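Local coordinates for protein type C neurotoxin (PDB 3PME) that probably binds gangliosides and phospholipid at the neuronal membrane, as the receptor-binding part of a botulinum neurotoxin of mosaic C/D serotype, at residues Phe73-Ser78 against Gln191-Arg196; Asn138-Val143 against Trp227-Lys232. One frame throughout, in Å; residues are numbered along the deposited sequence.

Contact 1: residues Phe73-Ser78 against Gln191-Arg196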
ATOM      1  N   PHE A  73     -12.374  -4.755   4.904  1.00 18.26           N
ATOM      2  CA  PHE A  73     -11.047  -5.118   5.406  1.00 16.52           C
ATOM      3  C   PHE A  73     -10.043  -4.707   4.357  1.00 17.12           C
ATOM      4  O   PHE A  73     -10.418  -4.466   3.212  1.00 17.53           O
ATOM      5  CB  PHE A  73     -10.931  -6.632   5.625  1.00 19.48           C
ATOM      6  CG  PHE A  73     -11.248  -7.458   4.398  1.00 18.06           C
ATOM      7  CD1 PHE A  73     -12.560  -7.833   4.125  1.00 18.00           C
ATOM      8  CD2 PHE A  73     -10.247  -7.869   3.531  1.00 17.88           C
ATOM      9  CE1 PHE A  73     -12.869  -8.584   3.004  1.00 19.56           C
ATOM     10  CE2 PHE A  73     -10.540  -8.628   2.401  1.00 19.66           C
ATOM     11  CZ  PHE A  73     -11.870  -8.988   2.129  1.00 18.20           C
ATOM     12  N   TRP A  74      -8.767  -4.626   4.737  1.00 16.31           N
ATOM     13  CA  TRP A  74      -7.705  -4.448   3.753  1.00 17.42           C
ATOM     14  C   TRP A  74      -6.996  -5.778   3.599  1.00 16.09           C
ATOM     15  O   TRP A  74      -6.924  -6.566   4.540  1.00 17.72           O
ATOM     16  CB  TRP A  74      -6.682  -3.401   4.218  1.00 16.92           C
ATOM     17  CG  TRP A  74      -7.263  -2.063   4.496  1.00 15.78           C
ATOM     18  CD1 TRP A  74      -8.162  -1.744   5.472  1.00 16.86           C
ATOM     19  CD2 TRP A  74      -6.980  -0.849   3.794  1.00 16.27           C
ATOM     20  NE1 TRP A  74      -8.454  -0.409   5.421  1.00 16.82           N
ATOM     21  CE2 TRP A  74      -7.748   0.166   4.395  1.00 18.11           C
ATOM     22  CE3 TRP A  74      -6.144  -0.520   2.718  1.00 16.64           C
ATOM     23  CZ2 TRP A  74      -7.716   1.487   3.949  1.00 17.97           C
ATOM     24  CZ3 TRP A  74      -6.106   0.795   2.279  1.00 17.45           C
ATOM     25  CH2 TRP A  74      -6.886   1.782   2.895  1.00 19.33           C
ATOM     26  N   ILE A  75      -6.437  -6.021   2.422  1.00 15.94           N
ATOM     27  CA  ILE A  75      -5.704  -7.251   2.181  1.00 15.03           C
ATOM     28  C   ILE A  75      -4.439  -6.950   1.359  1.00 16.47           C
ATOM     29  O   ILE A  75      -4.398  -5.987   0.584  1.00 17.73           O
ATOM     30  CB  ILE A  75      -6.616  -8.304   1.487  1.00 15.81           C
ATOM     31  CG1 ILE A  75      -5.978  -9.701   1.500  1.00 17.56           C
ATOM     32  CG2 ILE A  75      -7.031  -7.836   0.082  1.00 17.13           C
ATOM     33  CD1 ILE A  75      -6.987 -10.824   1.206  1.00 20.28           C
ATOM     34  N   LYS A  76      -3.424  -7.785   1.558  1.00 16.59           N
ATOM     35  CA  LYS A  76      -2.127  -7.650   0.900  1.00 16.12           C
ATOM     36  C   LYS A  76      -1.672  -9.076   0.618  1.00 17.22           C
ATOM     37  O   LYS A  76      -1.498  -9.864   1.548  1.00 18.18           O
ATOM     38  CB  LYS A  76      -1.141  -6.936   1.830  1.00 17.24           C
ATOM     39  CG  LYS A  76       0.277  -6.851   1.298  1.00 17.94           C
ATOM     40  CD  LYS A  76       1.120  -5.985   2.231  1.00 17.08           C
ATOM     41  CE  LYS A  76       2.588  -5.915   1.778  1.00 18.55           C
ATOM     42  NZ  LYS A  76       3.292  -7.197   2.056  1.00 18.35           N
ATOM     43  N   ILE A  77      -1.522  -9.422  -0.660  1.00 16.89           N
ATOM     44  CA  ILE A  77      -1.294 -10.804  -1.076  1.00 14.94           C
ATOM     45  C   ILE A  77       0.080 -10.932  -1.748  1.00 18.22           C
ATOM     46  O   ILE A  77       0.365 -10.243  -2.714  1.00 18.09           O
ATOM     47  CB  ILE A  77      -2.419 -11.302  -2.011  1.00 16.77           C
ATOM     48  CG1 ILE A  77      -3.786 -11.077  -1.360  1.00 18.30           C
ATOM     49  CG2 ILE A  77      -2.246 -12.780  -2.322  1.00 17.21           C
ATOM     50  CD1 ILE A  77      -4.927 -11.035  -2.360  1.00 21.00           C
ATOM     51  N   SER A  78       0.935 -11.800  -1.219  1.00 17.80           N
ATOM     52  CA  SER A  78       2.297 -11.912  -1.734  1.00 18.37           C
ATOM     53  C   SER A  78       2.352 -12.220  -3.226  1.00 20.54           C
ATOM     54  O   SER A  78       1.407 -12.757  -3.807  1.00 19.92           O
ATOM     55  CB  SER A  78       3.091 -12.959  -0.944  1.00 20.25           C
ATOM     56  OG  SER A  78       2.752 -14.281  -1.342  1.00 22.67           O
ATOM     57  N   GLN A 191       4.564 -17.854   0.012  1.00 27.65           N
ATOM     58  CA  GLN A 191       3.135 -17.648  -0.168  1.00 27.83           C
ATOM     59  C   GLN A 191       2.492 -17.258   1.160  1.00 28.01           C
ATOM     60  O   GLN A 191       2.478 -18.032   2.117  1.00 31.29           O
ATOM     61  CB  GLN A 191       2.487 -18.895  -0.781  1.00 27.57           C
ATOM     62  CG  GLN A 191       2.942 -19.131  -2.220  1.00 27.83           C
ATOM     63  CD  GLN A 191       2.338 -20.368  -2.850  1.00 34.04           C
ATOM     64  OE1 GLN A 191       2.158 -21.390  -2.192  1.00 36.46           O
ATOM     65  NE2 GLN A 191       2.034 -20.283  -4.140  1.00 33.99           N
ATOM     66  N   MET A 192       1.989 -16.031   1.214  1.00 22.71           N
ATOM     67  CA  MET A 192       1.494 -15.459   2.456  1.00 24.39           C
ATOM     68  C   MET A 192       0.588 -14.284   2.122  1.00 19.87           C
ATOM     69  O   MET A 192       0.612 -13.770   1.014  1.00 20.23           O
ATOM     70  CB  MET A 192       2.669 -14.991   3.326  1.00 24.23           C
ATOM     71  CG  MET A 192       3.457 -13.811   2.733  1.00 23.51           C
ATOM     72  SD  MET A 192       5.058 -13.546   3.520  1.00 30.15           S
ATOM     73  CE  MET A 192       5.923 -15.020   2.992  1.00 27.44           C
ATOM     74  N   LEU A 193      -0.218 -13.871   3.091  1.00 20.52           N
ATOM     75  CA  LEU A 193      -1.026 -12.673   2.932  1.00 18.19           C
ATOM     76  C   LEU A 193      -1.274 -12.034   4.280  1.00 19.94           C
ATOM     77  O   LEU A 193      -1.117 -12.671   5.329  1.00 21.53           O
ATOM     78  CB  LEU A 193      -2.366 -12.998   2.256  1.00 19.84           C
ATOM     79  CG  LEU A 193      -3.361 -13.858   3.035  1.00 21.86           C
ATOM     80  CD1 LEU A 193      -4.255 -13.015   3.916  1.00 25.61           C
ATOM     81  CD2 LEU A 193      -4.212 -14.663   2.073  1.00 28.48           C
ATOM     82  N   TRP A 194      -1.683 -10.772   4.237  1.00 18.20           N
ATOM     83  CA  TRP A 194      -1.992  -9.999   5.429  1.00 19.19           C
ATOM     84  C   TRP A 194      -3.385  -9.444   5.257  1.00 20.42           C
ATOM     85  O   TRP A 194      -3.776  -9.082   4.146  1.00 18.30           O
ATOM     86  CB  TRP A 194      -1.034  -8.809   5.580  1.00 18.71           C
ATOM     87  CG  TRP A 194       0.416  -9.132   5.792  1.00 19.62           C
ATOM     88  CD1 TRP A 194       1.100  -9.037   6.965  1.00 22.75           C
ATOM     89  CD2 TRP A 194       1.375  -9.541   4.797  1.00 17.85           C
ATOM     90  NE1 TRP A 194       2.422  -9.377   6.773  1.00 22.79           N
ATOM     91  CE2 TRP A 194       2.619  -9.687   5.454  1.00 22.66           C
ATOM     92  CE3 TRP A 194       1.308  -9.788   3.421  1.00 20.40           C
ATOM     93  CZ2 TRP A 194       3.779 -10.090   4.787  1.00 21.13           C
ATOM     94  CZ3 TRP A 194       2.464 -10.188   2.756  1.00 19.76           C
ATOM     95  CH2 TRP A 194       3.689 -10.333   3.447  1.00 21.12           C
ATOM     96  N   ILE A 195      -4.116  -9.357   6.363  1.00 19.60           N
ATOM     97  CA  ILE A 195      -5.411  -8.682   6.395  1.00 19.73           C
ATOM     98  C   ILE A 195      -5.358  -7.670   7.531  1.00 19.22           C
ATOM     99  O   ILE A 195      -4.677  -7.896   8.535  1.00 18.44           O
ATOM    100  CB  ILE A 195      -6.541  -9.691   6.638  1.00 17.97           C
ATOM    101  CG1 ILE A 195      -6.740 -10.549   5.385  1.00 20.81           C
ATOM    102  CG2 ILE A 195      -7.865  -8.978   7.006  1.00 20.05           C
ATOM    103  CD1 ILE A 195      -7.621 -11.768   5.613  1.00 22.32           C
ATOM    104  N   ARG A 196      -6.049  -6.550   7.393  1.00 18.89           N
ATOM    105  CA  ARG A 196      -6.188  -5.647   8.536  1.00 18.21           C
ATOM    106  C   ARG A 196      -7.568  -5.016   8.614  1.00 21.32           C
ATOM    107  O   ARG A 196      -8.270  -4.899   7.614  1.00 18.56           O
ATOM    108  CB  ARG A 196      -5.107  -4.561   8.539  1.00 18.63           C
ATOM    109  CG  ARG A 196      -5.383  -3.381   7.595  1.00 18.16           C
ATOM    110  CD  ARG A 196      -4.246  -2.394   7.752  1.00 20.31           C
ATOM    111  NE  ARG A 196      -4.537  -1.050   7.270  1.00 23.01           N
ATOM    112  CZ  ARG A 196      -4.167  -0.591   6.086  1.00 19.28           C
ATOM    113  NH1 ARG A 196      -3.516  -1.378   5.232  1.00 22.46           N
ATOM    114  NH2 ARG A 196      -4.423   0.662   5.756  1.00 19.38           N
TER

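Contact 2: residues Asn138-Val143 against Trp227-Lys232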
ATOM      1  N   ASN A 138       0.916  -7.771  -3.957  1.00 17.16           N
ATOM      2  CA  ASN A 138       1.604  -7.437  -2.709  1.00 16.59           C
ATOM      3  C   ASN A 138       1.406  -6.010  -2.210  1.00 17.36           C
ATOM      4  O   ASN A 138       2.225  -5.497  -1.433  1.00 16.61           O
ATOM      5  CB  ASN A 138       3.110  -7.746  -2.787  1.00 17.74           C
ATOM      6  CG  ASN A 138       3.744  -7.846  -1.414  1.00 17.97           C
ATOM      7  OD1 ASN A 138       3.179  -8.472  -0.511  1.00 16.86           O
ATOM      8  ND2 ASN A 138       4.937  -7.256  -1.255  1.00 18.82           N
ATOM      9  N   LYS A 139       0.327  -5.364  -2.646  1.00 16.00           N
ATOM     10  CA  LYS A 139       0.000  -4.023  -2.184  1.00 16.66           C
ATOM     11  C   LYS A 139      -1.256  -4.096  -1.336  1.00 17.41           C
ATOM     12  O   LYS A 139      -2.171  -4.850  -1.653  1.00 18.38           O
ATOM     13  CB  LYS A 139      -0.244  -3.073  -3.365  1.00 17.75           C
ATOM     14  CG  LYS A 139       0.971  -2.879  -4.235  1.00 19.11           C
ATOM     15  CD  LYS A 139       0.713  -1.885  -5.340  1.00 21.18           C
ATOM     16  CE  LYS A 139       1.937  -1.782  -6.245  1.00 24.49           C
ATOM     17  NZ  LYS A 139       1.606  -1.083  -7.515  1.00 32.62           N
ATOM     18  N   TRP A 140      -1.291  -3.349  -0.243  1.00 16.70           N
ATOM     19  CA  TRP A 140      -2.531  -3.256   0.531  1.00 15.98           C
ATOM     20  C   TRP A 140      -3.617  -2.616  -0.319  1.00 16.74           C
ATOM     21  O   TRP A 140      -3.409  -1.538  -0.868  1.00 17.66           O
ATOM     22  CB  TRP A 140      -2.331  -2.353   1.733  1.00 18.04           C
ATOM     23  CG  TRP A 140      -1.476  -2.911   2.837  1.00 16.49           C
ATOM     24  CD1 TRP A 140      -0.163  -2.623   3.093  1.00 18.19           C
ATOM     25  CD2 TRP A 140      -1.890  -3.824   3.854  1.00 17.49           C
ATOM     26  NE1 TRP A 140       0.260  -3.304   4.213  1.00 17.61           N
ATOM     27  CE2 TRP A 140      -0.786  -4.037   4.706  1.00 20.49           C
ATOM     28  CE3 TRP A 140      -3.099  -4.472   4.139  1.00 18.30           C
ATOM     29  CZ2 TRP A 140      -0.845  -4.894   5.808  1.00 21.87           C
ATOM     30  CZ3 TRP A 140      -3.159  -5.305   5.240  1.00 20.70           C
ATOM     31  CH2 TRP A 140      -2.042  -5.510   6.058  1.00 20.16           C
ATOM     32  N   PHE A 141      -4.777  -3.264  -0.411  1.00 17.57           N
ATOM     33  CA  PHE A 141      -5.951  -2.587  -0.967  1.00 17.23           C
ATOM     34  C   PHE A 141      -7.170  -2.820  -0.085  1.00 15.86           C
ATOM     35  O   PHE A 141      -7.230  -3.805   0.649  1.00 16.09           O
ATOM     36  CB  PHE A 141      -6.204  -2.933  -2.446  1.00 14.81           C
ATOM     37  CG  PHE A 141      -6.456  -4.393  -2.722  1.00 17.04           C
ATOM     38  CD1 PHE A 141      -5.403  -5.267  -2.950  1.00 17.80           C
ATOM     39  CD2 PHE A 141      -7.758  -4.882  -2.850  1.00 16.82           C
ATOM     40  CE1 PHE A 141      -5.631  -6.606  -3.241  1.00 17.71           C
ATOM     41  CE2 PHE A 141      -8.003  -6.219  -3.152  1.00 17.33           C
ATOM     42  CZ  PHE A 141      -6.940  -7.088  -3.352  1.00 18.41           C
ATOM     43  N   PHE A 142      -8.096  -1.871  -0.132  1.00 17.90           N
ATOM     44  CA  PHE A 142      -9.279  -1.869   0.734  1.00 15.32           C
ATOM     45  C   PHE A 142     -10.467  -2.519   0.020  1.00 17.28           C
ATOM     46  O   PHE A 142     -10.861  -2.110  -1.083  1.00 18.91           O
ATOM     47  CB  PHE A 142      -9.610  -0.435   1.145  1.00 17.65           C
ATOM     48  CG  PHE A 142     -10.816  -0.319   2.037  1.00 18.89           C
ATOM     49  CD1 PHE A 142     -10.871  -1.007   3.242  1.00 18.16           C
ATOM     50  CD2 PHE A 142     -11.882   0.495   1.673  1.00 18.69           C
ATOM     51  CE1 PHE A 142     -11.984  -0.898   4.076  1.00 20.63           C
ATOM     52  CE2 PHE A 142     -12.989   0.615   2.499  1.00 19.07           C
ATOM     53  CZ  PHE A 142     -13.040  -0.081   3.701  1.00 17.93           C
ATOM     54  N   VAL A 143     -11.024  -3.536   0.660  1.00 15.74           N
ATOM     55  CA  VAL A 143     -12.154  -4.274   0.098  1.00 15.47           C
ATOM     56  C   VAL A 143     -13.412  -3.957   0.885  1.00 17.90           C
ATOM     57  O   VAL A 143     -13.383  -3.846   2.119  1.00 18.30           O
ATOM     58  CB  VAL A 143     -11.903  -5.798   0.150  1.00 16.63           C
ATOM     59  CG1 VAL A 143     -13.134  -6.588  -0.335  1.00 19.06           C
ATOM     60  CG2 VAL A 143     -10.660  -6.161  -0.665  1.00 18.60           C
ATOM     61  N   TRP A 227       4.278  -0.557  -1.315  1.00 17.05           N
ATOM     62  CA  TRP A 227       3.308  -1.617  -1.029  1.00 16.56           C
ATOM     63  C   TRP A 227       2.115  -1.119  -0.221  1.00 16.28           C
ATOM     64  O   TRP A 227       1.191  -1.885   0.052  1.00 18.29           O
ATOM     65  CB  TRP A 227       3.991  -2.714  -0.201  1.00 18.19           C
ATOM     66  CG  TRP A 227       5.327  -3.088  -0.751  1.00 16.02           C
ATOM     67  CD1 TRP A 227       6.552  -2.805  -0.205  1.00 18.77           C
ATOM     68  CD2 TRP A 227       5.581  -3.788  -1.969  1.00 16.57           C
ATOM     69  NE1 TRP A 227       7.548  -3.295  -1.011  1.00 18.58           N
ATOM     70  CE2 TRP A 227       6.982  -3.908  -2.099  1.00 18.77           C
ATOM     71  CE3 TRP A 227       4.758  -4.319  -2.971  1.00 17.81           C
ATOM     72  CZ2 TRP A 227       7.572  -4.545  -3.188  1.00 20.06           C
ATOM     73  CZ3 TRP A 227       5.347  -4.958  -4.051  1.00 19.15           C
ATOM     74  CH2 TRP A 227       6.745  -5.061  -4.151  1.00 19.12           C
ATOM     75  N   GLY A 228       2.144   0.140   0.199  1.00 16.32           N
ATOM     76  CA  GLY A 228       1.127   0.658   1.105  1.00 16.13           C
ATOM     77  C   GLY A 228       1.404   0.515   2.600  1.00 18.88           C
ATOM     78  O   GLY A 228       0.540   0.799   3.428  1.00 17.94           O
ATOM     79  N   ASN A 229       2.609   0.070   2.950  1.00 16.14           N
ATOM     80  CA  ASN A 229       3.043   0.022   4.346  1.00 18.18           C
ATOM     81  C   ASN A 229       3.449   1.430   4.789  1.00 18.16           C
ATOM     82  O   ASN A 229       3.810   2.266   3.957  1.00 18.20           O
ATOM     83  CB  ASN A 229       4.295  -0.850   4.508  1.00 17.12           C
ATOM     84  CG  ASN A 229       4.149  -2.237   3.920  1.00 19.04           C
ATOM     85  OD1 ASN A 229       3.134  -2.908   4.104  1.00 19.95           O
ATOM     86  ND2 ASN A 229       5.192  -2.692   3.224  1.00 19.49           N
ATOM     87  N   PRO A 230       3.448   1.697   6.106  1.00 19.16           N
ATOM     88  CA  PRO A 230       3.998   2.982   6.556  1.00 17.77           C
ATOM     89  C   PRO A 230       5.460   3.138   6.153  1.00 18.81           C
ATOM     90  O   PRO A 230       6.253   2.192   6.304  1.00 18.89           O
ATOM     91  CB  PRO A 230       3.877   2.893   8.080  1.00 21.66           C
ATOM     92  CG  PRO A 230       2.665   1.982   8.272  1.00 21.17           C
ATOM     93  CD  PRO A 230       2.845   0.937   7.211  1.00 20.73           C
ATOM     94  N   LEU A 231       5.792   4.321   5.647  1.00 17.63           N
ATOM     95  CA  LEU A 231       7.175   4.684   5.336  1.00 17.65           C
ATOM     96  C   LEU A 231       7.869   4.973   6.656  1.00 20.27           C
ATOM     97  O   LEU A 231       7.259   5.543   7.565  1.00 20.92           O
ATOM     98  CB  LEU A 231       7.186   5.915   4.423  1.00 17.54           C
ATOM     99  CG  LEU A 231       8.484   6.145   3.646  1.00 17.32           C
ATOM    100  CD1 LEU A 231       8.585   5.151   2.484  1.00 17.75           C
ATOM    101  CD2 LEU A 231       8.536   7.569   3.140  1.00 17.95           C
ATOM    102  N   LYS A 232       9.128   4.556   6.778  1.00 17.34           N
ATOM    103  CA  LYS A 232       9.857   4.706   8.033  1.00 19.56           C
ATOM    104  C   LYS A 232      11.218   5.331   7.817  1.00 18.78           C
ATOM    105  O   LYS A 232      11.867   5.107   6.802  1.00 19.40           O
ATOM    106  CB  LYS A 232      10.063   3.349   8.699  1.00 19.72           C
ATOM    107  CG  LYS A 232       8.771   2.640   9.118  1.00 20.91           C
ATOM    108  CD  LYS A 232       9.033   1.198   9.553  1.00 27.19           C
ATOM    109  CE  LYS A 232       9.444   0.329   8.367  1.00 32.51           C
ATOM    110  NZ  LYS A 232       9.559  -1.121   8.732  1.00 38.00           N
TER

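Contact 1: residues Phe73-Ser78 against Gln191-Arg196
Two adjacent antiparallel strands of the concanavalin-like N-terminal half of the receptor-binding domain meet here, Phe73-Ile77 running against Leu193-Arg196 with 166° between their directions. Trp74-Arg196 and Lys76-Trp194 are hydrogen-bonded pairs, each closed by two backbone bonds; the straightest, Trp74 N to Arg196 O, is 2.9 Å long at 174°. Ile75-Ile195 and Ile77-Leu193 are the non-hydrogen-bonded pairs between and beyond them. The face bearing Trp74, Lys76, Trp194 and Arg196 carries two cation-pi pairs. The Arg196 guanidinium lies flat on the Trp74 indole, CZ 3.8 Å from the centroid of the five-membered ring and NH2 over the middle of the ring system. Its first torsion takes the crowded position between backbone N and carbonyl carbon, and the chain then runs extended to NE alongside the tryptophan. Gln217 grips both partners, its OE1 taking Trp74 NE1 and its O taking Arg196 NH2. Lys76 starts anti to its backbone N (chi1 175°), stays extended and bends only at chi4, which sets NZ over the face of the Trp194 six-membered ring, 3.2 Å from CZ3. The same ammonium forms a salt bridge with Asp409 and a hydrogen bond with Asn138 OD1, so its buried charge is probably well compensated. On the other face the side chains meet through apolar carbons, Ile75 CG1 lying 4.0 Å from Ile195 CG1. At the end of the ladder Ser78 N binds Met192 O, while Ser78 OG accepts from Met192 N at 3.2 Å, bonds to Asn190 O and N-caps helix 79-82 through Leu81 N. Strand 68-77 is bordered on its other edge by strand 141-148, strand 193-201 by strand 42-45, and Phe73 and Ile77 reach across to strand 100-105 of the second sheet.

Contact 2: residues Asn138-Val143 against Trp227-Lys232
Two hydrogen bonds from Trp140 join the segments: its backbone N reaches Trp227 O at 2.9 Å, nearly straight, and its indole NE1 reaches Asn229 OD1, also at 2.9 Å but more bent, at 142°. They tie the concanavalin-like N-terminal half of the receptor-binding domain, where Asn138-Val143 runs into strand 141-148, to a loop of the beta-trefoil C-terminal half, between helix 207-218 and strand 238-241. Both acceptors are approached in their carbonyl planes. Asn229 OD1 sits at the indole edge, in the ring plane, while its amide stands almost perpendicular to that ring, at 86°. Asp409 OD1 takes the ND2 end of the same amide, which fixes its flip and leaves OD1 facing Trp140. Gly228 carries the chain past Trp140 CB, where a side chain would meet both that atom and the preceding carbonyl; its O bonds to the Tyr39 hydroxyl. Farther out, Asn138 lies across the Trp227 indole. With CG anti to its backbone N, ND2 comes over one face of the indole, toward its rim, the amide plane tilted 55° from the ring, while OD1 accepts from Lys76 NZ and ND2 donates to Asp409. Trp227 NE1 binds Ser407 O. Asn138 O, buried without a polar partner, lies 3.2 Å from Trp227 CE3, and Asn138 ND2 is 3.4 Å from that same carbon.

How the contacts relate
Both contacts are buried, their centres about 9 Å apart, but they hold different things together. Contact 1 lies within one sheet of the N-terminal half, apart from its loop residues at one end, and rests on a regular backbone ladder; contact 2 bridges the two halves and depends on a few specific bonds made where both chains are irregular, with about half the buried surface. They share a sheet, since strand 141-148 flanks strand 68-77, and Phe73 O is 2.8 Å from Val143 N in a probable hydrogen bond. The polar face of contact 1 points into contact 2: Arg196 also makes a cation-pi contact with Trp140, and Asp409 serves Lys76 as well as Asn138 and Asn229.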